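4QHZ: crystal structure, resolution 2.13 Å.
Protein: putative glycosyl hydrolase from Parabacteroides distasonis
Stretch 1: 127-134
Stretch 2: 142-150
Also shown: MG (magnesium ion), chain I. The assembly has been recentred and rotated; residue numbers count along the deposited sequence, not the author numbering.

Stretch 1 (127-134) YEVQVLDC
Stretch 2, residues 142-150: NGQTGSIYK

Residues 127-131 form an extended strand, and 142-150, without regular strand, runs antiparallel beside it, bridged once where Val129 faces Ile148 (CA-CA 4.9 Å). Three near-linear backbone hydrogen bonds fix the register: Tyr149 N to Glu128 O, Gln130 N to Ser147 O and Gly146 N to Gln130 O, each 3.0 Å with angles of 166-171°. A type II turn from Gln144 to Ser147 (Thr145 phi/psi -54/131, Gly146 80/1) closes with Ser147 N to Gln144 O at 3.0 Å; the positive phi favours glycine at Gly146. Ser147 OG (chi1 p) also donates to Gln144 O, 2.7 Å.

Thr145 (chi1 m) anchors the turn to the loop after the strand: its OG1 donates to Leu132 O at 2.6 Å, while Thr145 N makes a weak bond to Cys134 SG at 3.6 Å. Gln130 (chi1 t, chi2 p) points toward the second stretch, and its NE2 donates to Gly143 O at 3.1 Å, 159°. That leaves its OE1 for magnesium, 2.1 Å away. The extended Glu128 (t, t) supplies OE2 at 2.2 Å from MG, so the 3.0 Å between Glu128 OE2 and Gln130 OE1 reflects shared coordination. Tyr149 (chi1 t, chi2 70°) packs obliquely beside both, its CG 3.6 Å from Glu128 OE1 and its CE1 3.7 Å from Gln130 NE2. Val129 CG2 meets Ile148 CD1 at 4.1 Å.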

# COMPACT_ATOMS: atom_id res chain seq x y z
N TYR C 127 -10.36 -14.76 9.70
CA TYR C 127 -10.08 -13.46 10.29
C TYR C 127 -11.33 -12.84 10.92
O TYR C 127 -12.21 -12.35 10.21
CB TYR C 127 -9.48 -12.52 9.23
CG TYR C 127 -8.42 -13.16 8.36
CD1 TYR C 127 -7.22 -13.61 8.91
CD2 TYR C 127 -8.62 -13.33 6.99
CE1 TYR C 127 -6.25 -14.20 8.12
CE2 TYR C 127 -7.64 -13.92 6.20
CZ TYR C 127 -6.46 -14.36 6.77
OH TYR C 127 -5.50 -14.95 5.99
N GLU C 128 -11.40 -12.84 12.25
CA GLU C 128 -12.62 -12.40 12.94
C GLU C 128 -12.76 -10.89 13.03
O GLU C 128 -11.89 -10.20 13.56
CB GLU C 128 -12.71 -12.96 14.38
CG GLU C 128 -14.04 -12.63 15.05
CD GLU C 128 -14.17 -13.11 16.48
OE1 GLU C 128 -13.15 -13.50 17.09
OE2 GLU C 128 -15.31 -13.08 17.01
N VAL C 129 -13.88 -10.38 12.51
CA VAL C 129 -14.37 -9.06 12.86
C VAL C 129 -15.27 -9.25 14.07
O VAL C 129 -16.32 -9.89 13.97
CB VAL C 129 -15.15 -8.40 11.71
CG1 VAL C 129 -15.60 -7.00 12.11
CG2 VAL C 129 -14.32 -8.36 10.44
N GLN C 130 -14.85 -8.72 15.21
CA GLN C 130 -15.53 -8.98 16.47
C GLN C 130 -16.93 -8.39 16.50
O GLN C 130 -17.17 -7.28 16.02
CB GLN C 130 -14.71 -8.42 17.64
CG GLN C 130 -15.35 -8.54 19.02
CD GLN C 130 -15.40 -9.97 19.55
OE1 GLN C 130 -15.96 -10.86 18.91
NE2 GLN C 130 -14.81 -10.20 20.72
N VAL C 131 -17.86 -9.18 17.04
CA VAL C 131 -19.19 -8.71 17.39
C VAL C 131 -19.35 -8.88 18.90
O VAL C 131 -19.04 -9.93 19.46
CB VAL C 131 -20.27 -9.50 16.64
CG1 VAL C 131 -21.65 -9.26 17.23
CG2 VAL C 131 -20.23 -9.13 15.16
N LEU C 132 -19.80 -7.82 19.56
CA LEU C 132 -19.89 -7.79 21.02
C LEU C 132 -20.77 -6.62 21.46
O LEU C 132 -20.81 -5.59 20.78
CB LEU C 132 -18.50 -7.65 21.63
CG LEU C 132 -18.33 -7.86 23.14
CD1 LEU C 132 -18.67 -9.28 23.55
CD2 LEU C 132 -16.90 -7.52 23.53
N ASP C 133 -21.47 -6.78 22.58
CA ASP C 133 -22.19 -5.65 23.14
C ASP C 133 -21.23 -4.77 23.94
O ASP C 133 -20.93 -5.06 25.10
CB ASP C 133 -23.34 -6.08 24.05
CG ASP C 133 -24.14 -4.89 24.55
OD1 ASP C 133 -24.01 -3.79 23.97
OD2 ASP C 133 -24.90 -5.03 25.53
N CYS C 134 -20.77 -3.69 23.31
CA CYS C 134 -19.90 -2.74 23.99
C CYS C 134 -20.63 -1.43 24.32
O CYS C 134 -20.00 -0.38 24.50
CB CYS C 134 -18.65 -2.50 23.14
SG CYS C 134 -17.52 -3.91 23.21
N ASN C 142 -8.38 -4.10 22.07
CA ASN C 142 -8.01 -4.82 20.85
C ASN C 142 -8.93 -6.01 20.57
O ASN C 142 -8.76 -6.68 19.56
CB ASN C 142 -6.52 -5.25 20.88
CG ASN C 142 -6.20 -6.20 22.01
OD1 ASN C 142 -6.75 -6.09 23.12
ND2 ASN C 142 -5.32 -7.15 21.74
N GLY C 143 -9.89 -6.27 21.45
CA GLY C 143 -10.89 -7.30 21.23
C GLY C 143 -12.33 -6.83 21.38
O GLY C 143 -13.24 -7.65 21.53
N GLN C 144 -12.55 -5.52 21.33
CA GLN C 144 -13.90 -4.99 21.45
C GLN C 144 -14.59 -4.96 20.08
O GLN C 144 -14.02 -5.39 19.08
CB GLN C 144 -13.90 -3.62 22.14
CG GLN C 144 -13.53 -2.42 21.28
CD GLN C 144 -13.51 -1.14 22.09
OE1 GLN C 144 -12.77 -1.03 23.07
NE2 GLN C 144 -14.33 -0.17 21.71
N THR C 145 -15.82 -4.48 20.05
CA THR C 145 -16.65 -4.51 18.86
C THR C 145 -15.97 -3.87 17.67
O THR C 145 -15.45 -2.76 17.77
CB THR C 145 -17.98 -3.78 19.12
OG1 THR C 145 -18.58 -4.28 20.33
CG2 THR C 145 -18.93 -3.97 17.95
N GLY C 146 -15.96 -4.56 16.54
CA GLY C 146 -15.38 -4.03 15.31
C GLY C 146 -13.86 -4.13 15.22
O GLY C 146 -13.27 -3.71 14.23
N SER C 147 -13.23 -4.70 16.24
CA SER C 147 -11.82 -5.00 16.18
C SER C 147 -11.60 -6.10 15.16
O SER C 147 -12.51 -6.89 14.89
CB SER C 147 -11.28 -5.44 17.55
OG SER C 147 -11.86 -6.66 17.99
N ILE C 148 -10.42 -6.11 14.55
CA ILE C 148 -9.90 -7.33 13.95
C ILE C 148 -9.28 -8.04 15.15
O ILE C 148 -8.26 -7.60 15.68
CB ILE C 148 -8.88 -7.08 12.82
CG1 ILE C 148 -9.44 -6.13 11.76
CG2 ILE C 148 -8.47 -8.40 12.17
CD1 ILE C 148 -10.85 -6.46 11.31
N TYR C 149 -9.94 -9.11 15.59
CA TYR C 149 -9.82 -9.60 16.96
C TYR C 149 -8.36 -9.76 17.42
O TYR C 149 -7.60 -10.56 16.87
CB TYR C 149 -10.58 -10.91 17.13
CG TYR C 149 -10.57 -11.44 18.54
CD1 TYR C 149 -11.28 -10.80 19.54
CD2 TYR C 149 -9.83 -12.57 18.86
CE1 TYR C 149 -11.27 -11.28 20.84
CE2 TYR C 149 -9.82 -13.05 20.16
CZ TYR C 149 -10.54 -12.40 21.14
OH TYR C 149 -10.51 -12.89 22.42
N LYS C 150 -8.01 -8.96 18.43
CA LYS C 150 -6.69 -8.95 19.09
C LYS C 150 -5.52 -8.51 18.20
O LYS C 150 -4.36 -8.78 18.51
CB LYS C 150 -6.39 -10.32 19.75
CG LYS C 150 -7.14 -10.53 21.05
CD LYS C 150 -6.58 -11.70 21.84
CE LYS C 150 -7.19 -11.76 23.23
NZ LYS C 150 -6.44 -12.72 24.11
MG MG I . -16.34 -12.97 18.99
O HOH W 1 -14.55 -13.34 19.72